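Local coordinates for protein alpha-acetolactate decarboxylase (Bacillus subtilis subsp. subtilis str. 168, PDB 5XNE) that catalyses the decarboxylation of (2S)-2-acetolactate to (R)-acetoin, a step of butanediol biosynthesis, in a zinc-containing fold rich in beta strand, at residues 36-41 / 52-57; 93-98 / 112-117. All coordinates share one frame; numbering follows the deposited sequence.

Interaction 1: 36-41 / 52-57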
ATOM      1  N   GLY B  36       9.370   6.751 -12.820  1.00  5.09           N
ATOM      2  CA  GLY B  36      10.191   6.316 -11.704  1.00  7.62           C
ATOM      3  C   GLY B  36      11.598   6.828 -11.872  1.00  5.89           C
ATOM      4  O   GLY B  36      11.842   7.875 -12.488  1.00  6.24           O
ATOM      5  N   THR B  37      12.538   6.099 -11.288  1.00  5.74           N
ATOM      6  CA  THR B  37      13.939   6.462 -11.431  1.00  6.70           C
ATOM      7  C   THR B  37      14.745   5.189 -11.660  1.00  6.56           C
ATOM      8  O   THR B  37      14.190   4.115 -11.881  1.00  7.93           O
ATOM      9  CB  THR B  37      14.441   7.256 -10.202  1.00  8.32           C
ATOM     10  OG1 THR B  37      15.769   7.739 -10.438  1.00  8.57           O
ATOM     11  CG2 THR B  37      14.421   6.398  -8.925  1.00  8.80           C
ATOM     12  N   PHE B  38      16.063   5.333 -11.658  1.00  6.69           N
ATOM     13  CA  PHE B  38      16.979   4.242 -11.959  1.00  8.02           C
ATOM     14  C   PHE B  38      17.935   4.041 -10.798  1.00  6.75           C
ATOM     15  O   PHE B  38      18.024   4.897  -9.921  1.00  7.53           O
ATOM     16  CB  PHE B  38      17.788   4.538 -13.220  1.00  7.38           C
ATOM     17  CG  PHE B  38      16.964   4.612 -14.472  1.00  7.69           C
ATOM     18  CD1 PHE B  38      16.204   5.738 -14.757  1.00  7.59           C
ATOM     19  CD2 PHE B  38      16.982   3.567 -15.376  1.00  9.62           C
ATOM     20  CE1 PHE B  38      15.443   5.791 -15.912  1.00  7.18           C
ATOM     21  CE2 PHE B  38      16.234   3.630 -16.546  1.00  9.45           C
ATOM     22  CZ  PHE B  38      15.464   4.735 -16.807  1.00  8.80           C
ATOM     23  N   ASN B  39      18.666   2.935 -10.815  1.00  7.25           N
ATOM     24  CA  ASN B  39      19.682   2.723  -9.794  1.00  8.17           C
ATOM     25  C   ASN B  39      20.662   3.887  -9.769  1.00  7.98           C
ATOM     26  O   ASN B  39      20.956   4.504 -10.805  1.00  9.17           O
ATOM     27  CB  ASN B  39      20.405   1.396 -10.012  1.00  7.58           C
ATOM     28  CG  ASN B  39      19.678   0.236  -9.340  1.00  6.97           C
ATOM     29  OD1 ASN B  39      18.465   0.317  -9.074  1.00  6.70           O
ATOM     30  ND2 ASN B  39      20.405  -0.845  -9.054  1.00  7.81           N
ATOM     31  N   LYS B  40      21.117   4.202  -8.561  1.00  9.04           N
ATOM     32  CA  LYS B  40      22.004   5.335  -8.287  1.00  9.86           C
ATOM     33  C   LYS B  40      21.340   6.695  -8.533  1.00 10.25           C
ATOM     34  O   LYS B  40      22.025   7.714  -8.509  1.00  9.51           O
ATOM     35  CB  LYS B  40      23.294   5.231  -9.118  1.00  9.20           C
ATOM     36  CG  LYS B  40      23.873   3.826  -9.227  1.00 11.91           C
ATOM     37  CD  LYS B  40      25.265   3.856  -9.868  1.00 13.18           C
ATOM     38  CE  LYS B  40      26.271   4.473  -8.901  1.00 17.39           C
ATOM     39  NZ  LYS B  40      26.369   3.727  -7.609  1.00 16.37           N
ATOM     40  N   LEU B  41      20.010   6.716  -8.701  1.00  8.00           N
ATOM     41  CA  LEU B  41      19.284   7.929  -9.129  1.00  8.29           C
ATOM     42  C   LEU B  41      19.834   8.464 -10.451  1.00  9.93           C
ATOM     43  O   LEU B  41      19.821   9.665 -10.696  1.00 10.26           O
ATOM     44  CB  LEU B  41      19.341   9.050  -8.083  1.00 10.85           C
ATOM     45  CG  LEU B  41      18.672   8.845  -6.735  1.00 14.02           C
ATOM     46  CD1 LEU B  41      18.684  10.170  -5.980  1.00 14.03           C
ATOM     47  CD2 LEU B  41      17.248   8.323  -6.899  1.00 11.83           C
ATOM     48  N   PHE B  52       9.891   3.392 -23.284  1.00  9.55           N
ATOM     49  CA  PHE B  52      10.421   3.946 -22.036  1.00  9.23           C
ATOM     50  C   PHE B  52      11.783   4.583 -22.236  1.00 10.70           C
ATOM     51  O   PHE B  52      12.619   4.063 -22.992  1.00 10.78           O
ATOM     52  CB  PHE B  52      10.502   2.854 -20.963  1.00  7.86           C
ATOM     53  CG  PHE B  52       9.172   2.501 -20.381  1.00  8.34           C
ATOM     54  CD1 PHE B  52       8.286   1.672 -21.076  1.00  9.27           C
ATOM     55  CD2 PHE B  52       8.791   3.014 -19.153  1.00  8.84           C
ATOM     56  CE1 PHE B  52       7.042   1.352 -20.545  1.00  8.53           C
ATOM     57  CE2 PHE B  52       7.534   2.697 -18.616  1.00  7.61           C
ATOM     58  CZ  PHE B  52       6.668   1.865 -19.318  1.00  9.38           C
ATOM     59  N   TYR B  53      12.011   5.687 -21.532  1.00  8.37           N
ATOM     60  CA  TYR B  53      13.246   6.463 -21.648  1.00  9.56           C
ATOM     61  C   TYR B  53      13.869   6.781 -20.302  1.00  9.76           C
ATOM     62  O   TYR B  53      13.154   6.917 -19.298  1.00  8.80           O
ATOM     63  CB  TYR B  53      12.977   7.773 -22.382  1.00  9.85           C
ATOM     64  CG  TYR B  53      12.623   7.593 -23.836  1.00 11.78           C
ATOM     65  CD1 TYR B  53      11.316   7.363 -24.228  1.00 12.10           C
ATOM     66  CD2 TYR B  53      13.610   7.656 -24.821  1.00 13.94           C
ATOM     67  CE1 TYR B  53      10.991   7.203 -25.568  1.00 15.86           C
ATOM     68  CE2 TYR B  53      13.293   7.495 -26.165  1.00 15.32           C
ATOM     69  CZ  TYR B  53      11.987   7.270 -26.526  1.00 16.33           C
ATOM     70  OH  TYR B  53      11.681   7.109 -27.855  1.00 19.54           O
ATOM     71  N   ARG B  54      15.200   6.904 -20.302  1.00  9.15           N
ATOM     72  CA  ARG B  54      15.978   7.447 -19.193  1.00  9.54           C
ATOM     73  C   ARG B  54      16.330   8.903 -19.504  1.00 12.01           C
ATOM     74  O   ARG B  54      17.096   9.178 -20.435  1.00 13.78           O
ATOM     75  CB  ARG B  54      17.261   6.634 -18.970  1.00  9.99           C
ATOM     76  CG  ARG B  54      18.092   7.111 -17.782  1.00 10.19           C
ATOM     77  CD  ARG B  54      19.525   6.555 -17.811  1.00 11.31           C
ATOM     78  NE  ARG B  54      19.617   5.097 -17.845  1.00 12.38           N
ATOM     79  CZ  ARG B  54      19.953   4.339 -16.799  1.00 12.15           C
ATOM     80  NH1 ARG B  54      20.186   4.898 -15.609  1.00 10.24           N
ATOM     81  NH2 ARG B  54      20.031   3.020 -16.932  1.00 13.41           N
ATOM     82  N   LEU B  55      15.769   9.839 -18.753  1.00 10.67           N
ATOM     83  CA  LEU B  55      16.061  11.266 -18.944  1.00 10.96           C
ATOM     84  C   LEU B  55      17.174  11.707 -18.006  1.00 12.92           C
ATOM     85  O   LEU B  55      17.033  11.604 -16.789  1.00 12.16           O
ATOM     86  CB  LEU B  55      14.810  12.119 -18.692  1.00 12.35           C
ATOM     87  CG  LEU B  55      13.720  12.298 -19.755  1.00 18.95           C
ATOM     88  CD1 LEU B  55      14.166  13.273 -20.837  1.00 20.29           C
ATOM     89  CD2 LEU B  55      13.311  10.978 -20.368  1.00 24.56           C
ATOM     90  N   ARG B  56      18.283  12.197 -18.558  1.00 13.11           N
ATOM     91  CA  ARG B  56      19.402  12.627 -17.722  1.00 13.72           C
ATOM     92  C   ARG B  56      19.610  14.135 -17.732  1.00 17.51           C
ATOM     93  O   ARG B  56      19.133  14.850 -18.616  1.00 16.77           O
ATOM     94  CB  ARG B  56      20.703  11.949 -18.163  1.00 15.91           C
ATOM     95  CG  ARG B  56      20.828  10.480 -17.811  1.00 13.75           C
ATOM     96  CD  ARG B  56      22.258  10.019 -18.090  1.00 14.81           C
ATOM     97  NE  ARG B  56      22.529   8.675 -17.595  1.00 14.59           N
ATOM     98  CZ  ARG B  56      22.683   7.606 -18.373  1.00 13.43           C
ATOM     99  NH1 ARG B  56      22.592   7.711 -19.699  1.00 17.73           N
ATOM    100  NH2 ARG B  56      22.933   6.428 -17.827  1.00 15.20           N
ATOM    101  N   SER B  57      20.372  14.591 -16.752  1.00 16.38           N
ATOM    102  CA  SER B  57      20.688  15.998 -16.572  1.00 21.66           C
ATOM    103  C   SER B  57      21.494  16.635 -17.703  1.00 22.40           C
ATOM    104  O   SER B  57      21.600  17.863 -17.781  1.00 21.61           O
ATOM    105  CB  SER B  57      21.457  16.159 -15.280  1.00 29.74           C
TER
HETATM  106  O   HOH W   1      21.195   3.327 -13.222  1.00 10.44           O

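Interaction 2: 93-98 / 112-117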
ATOM      1  N   GLU B  93      -2.418  24.463 -11.157  1.00 25.85           N
ATOM      2  CA  GLU B  93      -3.425  24.549 -10.103  1.00 26.82           C
ATOM      3  C   GLU B  93      -4.823  24.452 -10.687  1.00 27.81           C
ATOM      4  O   GLU B  93      -5.650  23.704 -10.170  1.00 28.07           O
ATOM      5  CB  GLU B  93      -3.276  25.848  -9.305  1.00 28.95           C
ATOM      6  CG  GLU B  93      -1.982  25.955  -8.517  1.00 34.34           C
ATOM      7  CD  GLU B  93      -0.800  26.404  -9.372  1.00 39.18           C
ATOM      8  OE1 GLU B  93      -0.963  26.560 -10.605  1.00 32.63           O
ATOM      9  OE2 GLU B  93       0.297  26.599  -8.805  1.00 45.20           O
ATOM     10  N   ASP B  94      -5.076  25.203 -11.760  1.00 28.30           N
ATOM     11  CA  ASP B  94      -6.338  25.101 -12.499  1.00 28.66           C
ATOM     12  C   ASP B  94      -6.606  23.652 -12.846  1.00 28.02           C
ATOM     13  O   ASP B  94      -7.629  23.076 -12.485  1.00 25.37           O
ATOM     14  CB  ASP B  94      -6.329  25.874 -13.828  1.00 31.73           C
ATOM     15  CG  ASP B  94      -6.178  27.376 -13.684  1.00 37.00           C
ATOM     16  OD1 ASP B  94      -6.103  27.880 -12.547  1.00 39.30           O
ATOM     17  OD2 ASP B  94      -6.159  28.065 -14.745  1.00 32.62           O
ATOM     18  N   PHE B  95      -5.670  23.085 -13.598  1.00 25.23           N
ATOM     19  CA  PHE B  95      -5.818  21.756 -14.161  1.00 23.23           C
ATOM     20  C   PHE B  95      -6.009  20.691 -13.090  1.00 19.91           C
ATOM     21  O   PHE B  95      -6.900  19.854 -13.201  1.00 20.72           O
ATOM     22  CB  PHE B  95      -4.598  21.412 -15.022  1.00 22.41           C
ATOM     23  CG  PHE B  95      -4.648  20.035 -15.625  1.00 20.43           C
ATOM     24  CD1 PHE B  95      -5.468  19.763 -16.707  1.00 18.69           C
ATOM     25  CD2 PHE B  95      -3.870  19.007 -15.105  1.00 20.85           C
ATOM     26  CE1 PHE B  95      -5.515  18.491 -17.262  1.00 19.95           C
ATOM     27  CE2 PHE B  95      -3.911  17.736 -15.651  1.00 19.16           C
ATOM     28  CZ  PHE B  95      -4.730  17.474 -16.729  1.00 19.04           C
ATOM     29  N   GLU B  96      -5.178  20.731 -12.057  1.00 23.28           N
ATOM     30  CA  GLU B  96      -5.169  19.650 -11.081  1.00 22.37           C
ATOM     31  C   GLU B  96      -6.457  19.662 -10.285  1.00 24.79           C
ATOM     32  O   GLU B  96      -6.983  18.608  -9.929  1.00 23.29           O
ATOM     33  CB  GLU B  96      -3.925  19.754 -10.195  1.00 22.10           C
ATOM     34  CG  GLU B  96      -2.714  19.176 -10.924  1.00 25.38           C
ATOM     35  CD  GLU B  96      -1.443  19.174 -10.110  1.00 27.12           C
ATOM     36  OE1 GLU B  96      -1.501  19.560  -8.923  1.00 30.11           O
ATOM     37  OE2 GLU B  96      -0.393  18.759 -10.669  1.00 28.69           O
ATOM     38  N   LYS B  97      -7.011  20.848 -10.062  1.00 26.57           N
ATOM     39  CA  LYS B  97      -8.300  20.912  -9.400  1.00 27.25           C
ATOM     40  C   LYS B  97      -9.450  20.613 -10.356  1.00 28.11           C
ATOM     41  O   LYS B  97     -10.484  20.108  -9.935  1.00 28.02           O
ATOM     42  CB  LYS B  97      -8.507  22.261  -8.714  1.00 29.97           C
ATOM     43  CG  LYS B  97      -7.333  22.667  -7.850  1.00 32.09           C
ATOM     44  CD  LYS B  97      -7.411  22.003  -6.485  1.00 38.76           C
ATOM     45  CE  LYS B  97      -6.062  22.074  -5.766  1.00 42.36           C
ATOM     46  NZ  LYS B  97      -4.892  22.098  -6.709  1.00 42.22           N
ATOM     47  N   GLU B  98      -9.279  20.887 -11.644  1.00 26.84           N
ATOM     48  CA  GLU B  98     -10.345  20.558 -12.591  1.00 24.25           C
ATOM     49  C   GLU B  98     -10.468  19.038 -12.764  1.00 27.52           C
ATOM     50  O   GLU B  98     -11.567  18.478 -12.703  1.00 28.04           O
ATOM     51  CB  GLU B  98     -10.106  21.237 -13.941  1.00 26.94           C
ATOM     52  CG  GLU B  98     -10.969  20.686 -15.069  1.00 28.62           C
ATOM     53  CD  GLU B  98     -11.336  21.743 -16.103  1.00 38.69           C
ATOM     54  OE1 GLU B  98     -11.357  22.944 -15.749  1.00 35.51           O
ATOM     55  OE2 GLU B  98     -11.603  21.371 -17.270  1.00 39.91           O
ATOM     56  N   ILE B 112      -2.468   9.000 -15.701  1.00  8.15           N
ATOM     57  CA  ILE B 112      -2.913  10.173 -16.437  1.00  9.52           C
ATOM     58  C   ILE B 112      -1.858  10.626 -17.430  1.00  8.26           C
ATOM     59  O   ILE B 112      -0.657  10.611 -17.155  1.00  7.46           O
ATOM     60  CB  ILE B 112      -3.284  11.318 -15.476  1.00 11.95           C
ATOM     61  CG1 ILE B 112      -3.796  12.545 -16.246  1.00 13.04           C
ATOM     62  CG2 ILE B 112      -2.103  11.709 -14.642  1.00 12.53           C
ATOM     63  CD1 ILE B 112      -4.382  13.609 -15.332  1.00 19.31           C
ATOM     64  N   ARG B 113      -2.340  11.043 -18.601  1.00 10.16           N
ATOM     65  CA  ARG B 113      -1.495  11.454 -19.698  1.00  9.52           C
ATOM     66  C   ARG B 113      -2.043  12.722 -20.330  1.00  8.84           C
ATOM     67  O   ARG B 113      -3.243  12.828 -20.586  1.00 11.80           O
ATOM     68  CB  ARG B 113      -1.409  10.337 -20.729  1.00 12.09           C
ATOM     69  CG  ARG B 113      -0.543  10.624 -21.902  1.00 14.69           C
ATOM     70  CD  ARG B 113      -0.543   9.416 -22.805  1.00 15.61           C
ATOM     71  NE  ARG B 113       0.111   9.722 -24.058  1.00 16.48           N
ATOM     72  CZ  ARG B 113       0.463   8.804 -24.946  1.00 14.41           C
ATOM     73  NH1 ARG B 113       0.250   7.517 -24.684  1.00 11.96           N
ATOM     74  NH2 ARG B 113       1.045   9.182 -26.075  1.00 17.67           N
ATOM     75  N   ILE B 114      -1.148  13.670 -20.550  1.00  9.59           N
ATOM     76  CA  ILE B 114      -1.452  14.935 -21.198  1.00 12.03           C
ATOM     77  C   ILE B 114      -0.614  15.003 -22.466  1.00 12.40           C
ATOM     78  O   ILE B 114       0.612  15.004 -22.380  1.00 10.34           O
ATOM     79  CB  ILE B 114      -1.077  16.146 -20.320  1.00 12.82           C
ATOM     80  CG1 ILE B 114      -2.039  16.402 -19.165  1.00 12.87           C
ATOM     81  CG2 ILE B 114      -1.048  17.356 -21.137  1.00 24.20           C
ATOM     82  CD1 ILE B 114      -1.660  17.674 -18.424  1.00 14.55           C
ATOM     83  N   ASP B 115      -1.248  15.068 -23.633  1.00 13.48           N
ATOM     84  CA  ASP B 115      -0.501  15.181 -24.879  1.00 14.11           C
ATOM     85  C   ASP B 115      -0.839  16.488 -25.565  1.00 16.77           C
ATOM     86  O   ASP B 115      -1.999  16.754 -25.848  1.00 15.64           O
ATOM     87  CB  ASP B 115      -0.807  14.021 -25.819  1.00 14.54           C
ATOM     88  CG  ASP B 115      -0.461  12.682 -25.217  1.00 17.98           C
ATOM     89  OD1 ASP B 115       0.732  12.319 -25.211  1.00 18.70           O
ATOM     90  OD2 ASP B 115      -1.389  11.994 -24.753  1.00 22.43           O
ATOM     91  N   GLY B 116       0.167  17.306 -25.827  1.00 15.29           N
ATOM     92  CA  GLY B 116      -0.093  18.558 -26.514  1.00 18.29           C
ATOM     93  C   GLY B 116       1.021  19.564 -26.368  1.00 18.70           C
ATOM     94  O   GLY B 116       2.196  19.196 -26.352  1.00 16.85           O
ATOM     95  N   LEU B 117       0.640  20.836 -26.265  1.00 19.10           N
ATOM     96  CA  LEU B 117       1.603  21.923 -26.170  1.00 19.07           C
ATOM     97  C   LEU B 117       1.505  22.632 -24.837  1.00 18.13           C
ATOM     98  O   LEU B 117       0.425  22.991 -24.381  1.00 18.66           O
ATOM     99  CB  LEU B 117       1.406  22.933 -27.308  1.00 21.74           C
ATOM    100  CG  LEU B 117       2.112  22.553 -28.608  1.00 26.39           C
ATOM    101  CD1 LEU B 117       1.473  21.334 -29.277  1.00 28.20           C
ATOM    102  CD2 LEU B 117       2.197  23.738 -29.570  1.00 37.33           C
TER

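Interaction 1: 36-41 / 52-57
F38 and R54 lie at the closest backbone approach of the two segments, with their CA atoms 8.0 Å apart. That is too far for strand pairing, and no direct hydrogen bond joins 36-41 to 52-57. Segment 36-41 leaves strand 33-37 and runs into a loop that carries F38, while R54 sits within strand 51-56. A weak backbone bond from L41 N to F38 O marks the turn that follows.

The contact is a stack of an arginine on a phenylalanine. The guanidinium of R54 lies flat on the F38 ring, the two planes 26° apart and their centres separated by 3.9 Å. R54 CZ sits over the CD2 side of the F38 ring, 3.4 Å from CD2, and the cation-pi contact is off-centre. Further back, R54 CG makes a CH-pi contact over the same face, 3.7 Å from the F38 ring centroid. The arginine chain starts with CG anti to N (chi1 -177°) and bends at chi3 (-57°), which folds the guanidinium back over the ring. A water in the guanidinium plane bridges the segments: it accepts from R54 NH1 at 3.0 Å and donates to N39 O at 2.7 Å. An alanine in place of F38 would probably cost the stack and open a gap against the guanidinium, leaving D42, D68 and the water to hold R54.

R54 NH1 also bonds to the backbone O of D42, and NH2 forms a salt bridge with D68. The F38 side chain is about 10 Å from the zinc ion bound by H173, H175 and H186. Strand 44-48 is the antiparallel neighbour of both 33-37 and 51-56. Its residue L45 touches F38, and L24 from a loop also packs on this side chain.

Interaction 2: 93-98 / 112-117
The F95 ring receives I114 CD1 over one face, while I112 CD1 comes up obliquely. Both isoleucines meet the far end of the ring. F95 CZ lies 3.5 Å from I114 CD1 and 4.1 Å from I112 CD1. With CG anti to the backbone N (chi1 179°), the F95 ring extends from the helix and brings CZ and CE2 up to the isoleucines. The two methyl ends approach from the opposite direction. I112 and I114 alternate with R113 along the strand, so they share the side that meets the helix.

R113 points the other way. Its guanidinium makes a side-on salt bridge with D115, NE and NH2 both reaching OD1. R113 NE to D115 OD1 is 2.9 Å and nearly straight (163°), in the guanidinium plane. D115 OD1 also bonds to T154, and R113 NH1 makes a salt bridge with D49.

V197 of strand 195-208 and Y190 and L192 of strand 184-192 add to the packing around F95, and all three residues of the contact are buried. This is a helix packed through an aromatic side chain on the apolar side of an antiparallel sheet, where 109-115 runs between 151-160 and 195-208.

Interaction 2 belongs to the buried core, and its touching residues are all apolar. Interaction 1 is only partly buried: its phenylalanine is covered, but its arginine is partly exposed and a water takes part. Each centres on one phenylalanine, yet one ring carries a cation and the other meets methyl groups. Interaction 1 joins the loop after strand 33-37 to strand 51-56. Interaction 2 joins helix 92-100 to strand 109-115. They follow one another along the chain and lie on opposite sides of its centre, with their own centres about 23 Å apart. They do not touch, although both reach the extended network of paired strands.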